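Local coordinates for extracellular solute-binding protein, family 1 (Bifidobacterium longum subsp. infantis, PDB 6FTH), which probably captures human milk oligosaccharides outside the cell and hands them to an ABC transporter for import, at residues 222-228 / 328-334; 150-155 / 431-435; 236-242 / 446-450. All coordinates share one frame; numbering follows the deposited sequence.

Interaction 1: 222-228 / 328-334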
loop_
_atom_site.group_PDB
_atom_site.type_symbol
_atom_site.label_atom_id
_atom_site.label_comp_id
_atom_site.label_asym_id
_atom_site.label_seq_id
_atom_site.Cartn_x
_atom_site.Cartn_y
_atom_site.Cartn_z
ATOM N N ILE A 222 -15.205 7.681 8.949
ATOM C CA ILE A 222 -14.463 6.452 9.251
ATOM C C ILE A 222 -13.144 6.501 8.493
ATOM O O ILE A 222 -13.132 6.607 7.259
ATOM C CB ILE A 222 -15.272 5.194 8.899
ATOM C CG1 ILE A 222 -16.463 5.046 9.860
ATOM C CG2 ILE A 222 -14.387 3.928 8.945
ATOM C CD1 ILE A 222 -17.425 3.917 9.484
ATOM N N VAL A 223 -12.032 6.429 9.228
ATOM C CA VAL A 223 -10.698 6.494 8.624
ATOM C C VAL A 223 -10.359 5.141 8.017
ATOM O O VAL A 223 -10.304 4.127 8.723
ATOM C CB VAL A 223 -9.633 6.881 9.662
ATOM C CG1 VAL A 223 -8.274 7.019 8.980
ATOM C CG2 VAL A 223 -9.997 8.144 10.369
ATOM N N THR A 224 -10.111 5.118 6.714
ATOM C CA THR A 224 -9.645 3.893 6.065
ATOM C C THR A 224 -8.120 3.792 6.106
ATOM O O THR A 224 -7.398 4.766 6.369
ATOM C CB THR A 224 -10.130 3.784 4.608
ATOM O OG1 THR A 224 -9.553 4.836 3.822
ATOM C CG2 THR A 224 -11.645 3.899 4.492
ATOM N N GLY A 225 -7.632 2.576 5.877
ATOM C CA GLY A 225 -6.197 2.327 5.831
ATOM C C GLY A 225 -5.875 1.267 4.802
ATOM O O GLY A 225 -5.392 0.173 5.118
ATOM N N PHE A 226 -6.132 1.603 3.553
ATOM C CA PHE A 226 -6.162 0.594 2.507
ATOM C C PHE A 226 -4.794 0.241 1.911
ATOM O O PHE A 226 -4.739 -0.624 1.027
ATOM C CB PHE A 226 -7.182 0.959 1.414
ATOM C CG PHE A 226 -8.642 0.882 1.851
ATOM C CD1 PHE A 226 -9.056 0.167 2.964
ATOM C CD2 PHE A 226 -9.616 1.542 1.115
ATOM C CE1 PHE A 226 -10.401 0.114 3.319
ATOM C CE2 PHE A 226 -10.940 1.512 1.476
ATOM C CZ PHE A 226 -11.340 0.776 2.582
ATOM N N ASN A 227 -3.687 0.842 2.356
ATOM C CA ASN A 227 -2.387 0.359 1.884
ATOM C C ASN A 227 -2.117 -1.049 2.411
ATOM O O ASN A 227 -1.538 -1.883 1.702
ATOM C CB ASN A 227 -1.238 1.266 2.318
ATOM C CG ASN A 227 -1.093 2.557 1.501
ATOM O OD1 ASN A 227 -2.029 3.055 0.876
ATOM N ND2 ASN A 227 0.116 3.126 1.559
ATOM N N LYS A 228 -2.500 -1.328 3.658
ATOM C CA LYS A 228 -2.116 -2.550 4.370
ATOM C C LYS A 228 -2.754 -2.552 5.756
ATOM O O LYS A 228 -3.115 -1.503 6.299
ATOM C CB LYS A 228 -0.594 -2.685 4.511
ATOM C CG LYS A 228 0.115 -1.485 5.139
ATOM C CD LYS A 228 1.638 -1.688 5.176
ATOM C CE LYS A 228 2.386 -0.530 5.843
ATOM N NZ LYS A 228 2.428 0.716 5.022
ATOM N N VAL A 328 -12.657 12.780 7.104
ATOM C CA VAL A 328 -11.278 12.314 7.232
ATOM C C VAL A 328 -10.779 11.895 5.858
ATOM O O VAL A 328 -11.498 12.017 4.869
ATOM C CB VAL A 328 -11.146 11.184 8.269
ATOM C CG1 VAL A 328 -11.547 11.732 9.649
ATOM C CG2 VAL A 328 -11.996 9.930 7.888
ATOM N N TRP A 329 -9.535 11.421 5.790
ATOM C CA TRP A 329 -9.022 10.764 4.602
ATOM C C TRP A 329 -8.169 9.586 5.072
ATOM O O TRP A 329 -7.787 9.501 6.239
ATOM C CB TRP A 329 -8.285 11.728 3.643
ATOM C CG TRP A 329 -7.873 11.047 2.387
ATOM C CD1 TRP A 329 -6.592 10.788 1.968
ATOM C CD2 TRP A 329 -8.742 10.483 1.402
ATOM N NE1 TRP A 329 -6.615 10.094 0.794
ATOM C CE2 TRP A 329 -7.922 9.897 0.417
ATOM C CE3 TRP A 329 -10.131 10.392 1.271
ATOM C CZ2 TRP A 329 -8.446 9.239 -0.678
ATOM C CZ3 TRP A 329 -10.647 9.731 0.172
ATOM C CH2 TRP A 329 -9.811 9.169 -0.775
ATOM N N ASP A 330 -7.913 8.663 4.147
ATOM C CA ASP A 330 -7.174 7.436 4.434
ATOM C C ASP A 330 -5.892 7.736 5.195
ATOM O O ASP A 330 -5.129 8.627 4.826
ATOM C CB ASP A 330 -6.866 6.751 3.087
ATOM C CG ASP A 330 -6.201 5.411 3.237
ATOM O OD1 ASP A 330 -4.957 5.380 3.432
ATOM O OD2 ASP A 330 -6.944 4.389 3.136
ATOM N N GLY A 331 -5.639 6.939 6.230
ATOM C CA GLY A 331 -4.536 7.187 7.126
ATOM C C GLY A 331 -3.300 6.356 6.879
ATOM O O GLY A 331 -2.424 6.299 7.751
ATOM N N SER A 332 -3.209 5.687 5.737
ATOM C CA SER A 332 -2.080 4.823 5.484
ATOM C C SER A 332 -0.793 5.621 5.275
ATOM O O SER A 332 -0.772 6.848 5.122
ATOM C CB SER A 332 -2.297 4.020 4.199
ATOM O OG SER A 332 -3.503 3.277 4.169
ATOM N N SER A 333 0.294 4.854 5.228
ATOM C CA SER A 333 1.629 5.315 4.910
ATOM C C SER A 333 2.214 4.399 3.853
ATOM O O SER A 333 2.127 3.177 3.976
ATOM C CB SER A 333 2.516 5.266 6.155
ATOM O OG SER A 333 3.896 5.362 5.798
ATOM N N ALA A 334 2.805 4.995 2.824
ATOM C CA ALA A 334 3.465 4.234 1.781
ATOM C C ALA A 334 4.941 4.000 2.074
ATOM O O ALA A 334 5.672 3.535 1.190
ATOM C CB ALA A 334 3.332 4.970 0.454
HETATM O O HOH W 1 -0.006 2.054 5.950
HETATM O O HOH W 2 -2.467 1.074 5.635
HETATM O O HOH W 3 4.322 2.496 6.123
#
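D330 reaches across to T224 and F226 and holds both through a single oxygen. Its OD2 accepts the hydroxyl of T224, with OG1 2.7 Å away on the anti side of the carboxylate, and takes the backbone N of F226 on its syn lone pair at 2.9 Å. The other oxygen, OD1, accepts S332 N, closing an Asx turn, and the S332 hydroxyl as well, so the carboxylate is fixed in rotation by bonds at both ends. T151 OG1, from outside the two segments, adds to the grip on OD1. With CG anti to the backbone N (chi1 -175°), the acid is swung beside its own carbonyl carbon, where it meets the loop 222-228.

These are two irregular segments running nearly the same way, 7° apart, in one lobe of a two-lobed solute-binding protein. Their one direct backbone-to-backbone bond is G331 N to T224 O, 2.8 Å. Next along, S332 OG receives N227 N at 3.0 Å, within the type I turn G225-K228. The amide of N227 lies against S332 CB, and its OD1 is taken by Q153 and G152. K228, the last residue of the turn, bends at its final torsion, and NZ gives hydrogen bonds to two waters: one accepts from S333 N as well, while the other is bonded to S333 OG, itself paired with E335.

At the opposite end the contact becomes apolar. V223 and V328 cross at about a right angle, CG2 of V223 lying 3.7 Å from CG2 of V328, while V223 CG1 rests 3.7 Å from W329 O.

Interaction 2: 150-155 / 431-435; sequences GTGQHM and ANKPY
H154 and N432 make the central bond, NE2 of the imidazole giving its hydrogen to OD1 of the asparagine at 2.6 Å. The oxygen lies close to the ring plane of H154, but the amide is turned: the donor stands 48° above the plane of the N432 carbonyl and misses its lone pairs, and the N-H...O angle is a bent 139°. The other end of the same amide is better aligned. ND2 of N432 donates to T151 O, 3.1 Å away and almost exactly in the amide plane, and also to a water that accepts from G150 N. One asparagine thus ties T151 O to the H154 ring.

A431 CB sits over one face of the H154 ring, 4.0 Å from its centroid, in a CH-pi contact, while Y435 brings CE2 to the ring's edge, 3.7 Å from H154 CD2. The two aromatic planes meet obliquely, 57° apart. At the far end of the tyrosine, OH accepts the backbone N of M155 at 2.9 Å.

Several second-shell contacts set these groups. H154 ND1 is bonded to G297 O, which fixes the ring flip and makes NE2 the nitrogen facing N432. T151 OG1 accepts Q153 N in an ST turn and also bonds to D330, and the Y435 ring stacks on W329.

In the fold, the contact brings the segment at the C-terminal end of helix 423-432 against the beginning of strand 154-158, which runs between strands 292-297 and 311-313 in a mixed sheet. M155 packs on the former, and P313 of the latter meets Y435.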
loop_
_atom_site.group_PDB
_atom_site.type_symbol
_atom_site.label_atom_id
_atom_site.label_comp_id
_atom_site.label_asym_id
_atom_site.label_seq_id
_atom_site.Cartn_x
_atom_site.Cartn_y
_atom_site.Cartn_z
ATOM N N GLY A 150 3.059 9.657 3.426
ATOM C CA GLY A 150 1.621 9.818 3.273
ATOM C C GLY A 150 0.965 8.584 2.694
ATOM O O GLY A 150 1.607 7.563 2.452
ATOM N N THR A 151 -0.347 8.689 2.469
ATOM C CA THR A 151 -1.107 7.565 1.953
ATOM C C THR A 151 -0.861 7.334 0.456
ATOM O O THR A 151 -0.473 8.233 -0.297
ATOM C CB THR A 151 -2.598 7.676 2.269
ATOM O OG1 THR A 151 -3.246 6.524 1.727
ATOM C CG2 THR A 151 -3.203 8.943 1.702
ATOM N N GLY A 152 -1.104 6.105 0.035
ATOM C CA GLY A 152 -1.139 5.774 -1.376
ATOM C C GLY A 152 -2.460 6.033 -2.057
ATOM O O GLY A 152 -2.575 5.880 -3.284
ATOM N N GLN A 153 -3.476 6.432 -1.288
ATOM C CA GLN A 153 -4.843 6.545 -1.762
ATOM C C GLN A 153 -5.193 8.013 -2.003
ATOM O O GLN A 153 -4.934 8.861 -1.141
ATOM C CB GLN A 153 -5.782 5.994 -0.688
ATOM C CG GLN A 153 -5.364 4.673 -0.113
ATOM C CD GLN A 153 -5.205 3.606 -1.161
ATOM O OE1 GLN A 153 -5.996 3.519 -2.101
ATOM N NE2 GLN A 153 -4.192 2.770 -0.993
ATOM N N HIS A 154 -5.786 8.316 -3.167
ATOM C CA HIS A 154 -6.167 9.682 -3.515
ATOM C C HIS A 154 -7.413 9.680 -4.384
ATOM O O HIS A 154 -7.720 8.691 -5.049
ATOM C CB HIS A 154 -5.050 10.422 -4.276
ATOM C CG HIS A 154 -3.731 10.201 -3.657
ATOM N ND1 HIS A 154 -2.985 9.072 -3.903
ATOM C CD2 HIS A 154 -3.075 10.883 -2.688
ATOM C CE1 HIS A 154 -1.906 9.086 -3.146
ATOM N NE2 HIS A 154 -1.943 10.166 -2.390
ATOM N N MET A 155 -8.120 10.814 -4.389
ATOM C CA MET A 155 -9.288 11.030 -5.230
ATOM C C MET A 155 -8.948 12.163 -6.187
ATOM O O MET A 155 -8.643 13.274 -5.749
ATOM C CB MET A 155 -10.490 11.408 -4.364
ATOM C CG MET A 155 -11.776 11.598 -5.129
ATOM S SD MET A 155 -13.112 11.990 -3.980
ATOM C CE MET A 155 -14.546 11.986 -5.068
ATOM N N ALA A 431 0.745 14.706 -4.594
ATOM C CA ALA A 431 -0.613 14.186 -4.492
ATOM C C ALA A 431 -1.114 14.171 -3.055
ATOM O O ALA A 431 -2.330 14.189 -2.838
ATOM C CB ALA A 431 -0.696 12.776 -5.063
ATOM N N ASN A 432 -0.214 14.123 -2.079
ATOM C CA ASN A 432 -0.654 14.079 -0.682
ATOM C C ASN A 432 -0.874 15.452 -0.067
ATOM O O ASN A 432 -1.521 15.541 0.982
ATOM C CB ASN A 432 0.317 13.233 0.145
ATOM C CG ASN A 432 0.018 11.754 -0.012
ATOM O OD1 ASN A 432 -1.145 11.375 -0.213
ATOM N ND2 ASN A 432 1.051 10.901 0.043
ATOM N N LYS A 433 -0.396 16.528 -0.681
ATOM C CA LYS A 433 -0.563 17.841 -0.069
ATOM C C LYS A 433 -2.021 18.190 0.197
ATOM O O LYS A 433 -2.304 18.744 1.276
ATOM C CB LYS A 433 0.142 18.921 -0.904
ATOM C CG LYS A 433 1.642 18.852 -0.794
ATOM C CD LYS A 433 2.300 19.854 -1.738
ATOM C CE LYS A 433 3.825 19.800 -1.653
ATOM N NZ LYS A 433 4.453 20.907 -2.441
ATOM N N PRO A 434 -2.974 17.917 -0.699
ATOM C CA PRO A 434 -4.361 18.331 -0.438
ATOM C C PRO A 434 -5.029 17.572 0.708
ATOM O O PRO A 434 -6.126 17.975 1.114
ATOM C CB PRO A 434 -5.074 18.062 -1.777
ATOM C CG PRO A 434 -3.995 18.088 -2.794
ATOM C CD PRO A 434 -2.810 17.462 -2.086
ATOM N N TYR A 435 -4.427 16.483 1.206
ATOM C CA TYR A 435 -5.024 15.651 2.248
ATOM C C TYR A 435 -4.478 15.927 3.639
ATOM O O TYR A 435 -4.951 15.309 4.598
ATOM C CB TYR A 435 -4.845 14.167 1.900
ATOM C CG TYR A 435 -5.532 13.872 0.610
ATOM C CD1 TYR A 435 -6.912 13.755 0.537
ATOM C CD2 TYR A 435 -4.802 13.779 -0.555
ATOM C CE1 TYR A 435 -7.549 13.554 -0.670
ATOM C CE2 TYR A 435 -5.432 13.567 -1.762
ATOM C CZ TYR A 435 -6.795 13.438 -1.818
ATOM O OH TYR A 435 -7.446 13.241 -3.023
HETATM O O HOH W 4 3.781 11.168 0.997
#

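Interaction 3: 236-242 / 446-450; sequences YAKNGVV and KDYIP
K238 and D447 bring their CA atoms to 4.1 Å where the tight turn of 236-242 meets the irregular segment 446-450, and G240 N donates to K446 O at 2.8 Å. D447 supplies the companion bond: its OD1 accepts N239 N at 2.9 Å, nearly straight at 176° and met almost along the C-O axis of the carboxylate. CG of D447 stands anti to its carbonyl carbon (chi1 -56°), which carries OD1 over to the turn. The second oxygen, OD2, is held within its own loop by D443 N. A water donates to OD1 as well and accepts a weak hydrogen bond from N239 ND2.

The turn is a type I' beta turn, K238 to V241, closing a two-residue beta hairpin between strands 235-238 and 241-244. N239 and G240 both take positive phi, as this turn type requires, and K238 and V241 exchange backbone hydrogen bonds in both directions. Its tip therefore presents two successive N-H groups to the carboxylate and carbonyl of the facing loop.

Along the first strand, A237 points at the loop and meets I449, its CB 3.9 Å from I449 CG1. The isoleucine continues past it, CD1 lying 3.8 Å from Y236 O and 4.2 Å from V242 CG1, so its end spans both arms of the hairpin. V242 in turn packs on W510 and Y514 of helix 503-518. Between the backbones a second water accepts from A237 N and donates to D447 O, while the buried Y448 N finds no polar partner in the model.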
loop_
_atom_site.group_PDB
_atom_site.type_symbol
_atom_site.label_atom_id
_atom_site.label_comp_id
_atom_site.label_asym_id
_atom_site.label_seq_id
_atom_site.Cartn_x
_atom_site.Cartn_y
_atom_site.Cartn_z
ATOM N N TYR A 236 -11.932 -0.795 11.670
ATOM C CA TYR A 236 -11.497 0.563 11.924
ATOM C C TYR A 236 -11.474 0.790 13.421
ATOM O O TYR A 236 -11.888 -0.064 14.203
ATOM C CB TYR A 236 -12.396 1.601 11.264
ATOM C CG TYR A 236 -13.778 1.776 11.838
ATOM C CD1 TYR A 236 -14.794 0.874 11.527
ATOM C CD2 TYR A 236 -14.081 2.874 12.631
ATOM C CE1 TYR A 236 -16.060 1.043 12.023
ATOM C CE2 TYR A 236 -15.339 3.043 13.145
ATOM C CZ TYR A 236 -16.336 2.133 12.825
ATOM O OH TYR A 236 -17.624 2.274 13.296
ATOM N N ALA A 237 -10.969 1.950 13.812
ATOM C CA ALA A 237 -10.976 2.350 15.213
ATOM C C ALA A 237 -11.448 3.790 15.324
ATOM O O ALA A 237 -11.216 4.609 14.432
ATOM C CB ALA A 237 -9.600 2.227 15.865
ATOM N N LYS A 238 -12.112 4.091 16.433
ATOM C CA LYS A 238 -12.454 5.467 16.757
ATOM C C LYS A 238 -12.453 5.587 18.271
ATOM O O LYS A 238 -13.033 4.740 18.951
ATOM C CB LYS A 238 -13.845 5.816 16.208
ATOM C CG LYS A 238 -13.944 7.155 15.546
ATOM C CD LYS A 238 -15.389 7.498 15.201
ATOM C CE LYS A 238 -15.693 7.259 13.735
ATOM N NZ LYS A 238 -16.993 7.905 13.390
ATOM N N ASN A 239 -11.775 6.607 18.793
ATOM C CA ASN A 239 -11.732 6.826 20.241
ATOM C C ASN A 239 -11.199 5.606 20.978
ATOM O O ASN A 239 -11.612 5.321 22.103
ATOM C CB ASN A 239 -13.118 7.169 20.795
ATOM C CG ASN A 239 -13.823 8.213 19.993
ATOM O OD1 ASN A 239 -14.901 7.966 19.422
ATOM N ND2 ASN A 239 -13.229 9.367 19.923
ATOM N N GLY A 240 -10.273 4.867 20.371
ATOM C CA GLY A 240 -9.663 3.697 20.994
ATOM C C GLY A 240 -10.512 2.443 20.981
ATOM O O GLY A 240 -10.145 1.455 21.631
ATOM N N VAL A 241 -11.623 2.461 20.247
ATOM C CA VAL A 241 -12.570 1.352 20.172
ATOM C C VAL A 241 -12.529 0.811 18.751
ATOM O O VAL A 241 -12.753 1.560 17.787
ATOM C CB VAL A 241 -13.991 1.797 20.549
ATOM C CG1 VAL A 241 -14.962 0.632 20.514
ATOM C CG2 VAL A 241 -14.002 2.490 21.926
ATOM N N VAL A 242 -12.261 -0.484 18.621
ATOM C CA VAL A 242 -12.230 -1.145 17.321
ATOM C C VAL A 242 -13.627 -1.618 16.960
ATOM O O VAL A 242 -14.345 -2.191 17.801
ATOM C CB VAL A 242 -11.240 -2.317 17.356
ATOM C CG1 VAL A 242 -11.389 -3.143 16.084
ATOM C CG2 VAL A 242 -9.801 -1.798 17.499
ATOM N N LYS A 446 -5.673 6.638 18.136
ATOM C CA LYS A 446 -6.999 6.370 18.683
ATOM C C LYS A 446 -8.058 6.160 17.607
ATOM O O LYS A 446 -9.066 5.492 17.872
ATOM C CB LYS A 446 -7.425 7.480 19.650
ATOM C CG LYS A 446 -6.439 7.573 20.819
ATOM C CD LYS A 446 -6.998 8.288 22.029
ATOM C CE LYS A 446 -7.031 9.759 21.809
ATOM N NZ LYS A 446 -7.832 10.386 22.928
ATOM N N ASP A 447 -7.832 6.663 16.377
ATOM C CA ASP A 447 -8.831 6.628 15.313
ATOM C C ASP A 447 -8.347 5.833 14.100
ATOM O O ASP A 447 -8.874 6.010 12.992
ATOM C CB ASP A 447 -9.226 8.048 14.879
ATOM C CG ASP A 447 -9.724 8.911 16.018
ATOM O OD1 ASP A 447 -10.398 8.384 16.916
ATOM O OD2 ASP A 447 -9.471 10.136 15.990
ATOM N N TYR A 448 -7.352 4.979 14.298
ATOM C CA TYR A 448 -6.719 4.218 13.225
ATOM C C TYR A 448 -6.027 3.044 13.887
ATOM O O TYR A 448 -5.288 3.241 14.859
ATOM C CB TYR A 448 -5.676 5.108 12.513
ATOM C CG TYR A 448 -4.963 4.472 11.337
ATOM C CD1 TYR A 448 -5.503 4.543 10.078
ATOM C CD2 TYR A 448 -3.732 3.836 11.494
ATOM C CE1 TYR A 448 -4.852 3.969 8.993
ATOM C CE2 TYR A 448 -3.069 3.288 10.412
ATOM C CZ TYR A 448 -3.655 3.358 9.181
ATOM O OH TYR A 448 -3.008 2.775 8.108
ATOM N N ILE A 449 -6.262 1.830 13.398
ATOM C CA ILE A 449 -5.548 0.659 13.895
ATOM C C ILE A 449 -4.130 0.700 13.342
ATOM O O ILE A 449 -3.958 0.553 12.125
ATOM C CB ILE A 449 -6.261 -0.632 13.481
ATOM C CG1 ILE A 449 -7.700 -0.647 14.021
ATOM C CG2 ILE A 449 -5.452 -1.830 13.946
ATOM C CD1 ILE A 449 -8.553 -1.705 13.345
ATOM N N PRO A 450 -3.105 0.938 14.161
ATOM C CA PRO A 450 -1.759 1.115 13.597
ATOM C C PRO A 450 -1.273 -0.096 12.821
ATOM O O PRO A 450 -1.629 -1.256 13.099
ATOM C CB PRO A 450 -0.883 1.400 14.828
ATOM C CG PRO A 450 -1.823 2.041 15.793
ATOM C CD PRO A 450 -3.122 1.264 15.599
HETATM O O HOH W 5 -9.832 3.767 11.468
HETATM O O HOH W 6 -9.985 9.934 19.298
#

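How the interactions relate
All three contacts lie in the same lobe, with interaction 1 in the middle: its centre is about 10 Å from that of interaction 2 and about 12 Å from that of interaction 3. Segment 328-334 meets 150-155 directly, as D330 OD1 to T151 OG1 at 2.7 Å and W329 NE1 to Q153 O at 2.8 Å. On the other side, V223 CB packs 3.5 Å from D447 O and S332 CA 3.5 Å from Y448 OH. Interactions 2 and 3 do not touch, their nearest atoms being about 7 Å apart. Interaction 1 nests within the chain loop closed by interaction 2, whereas interaction 3 alternates with both.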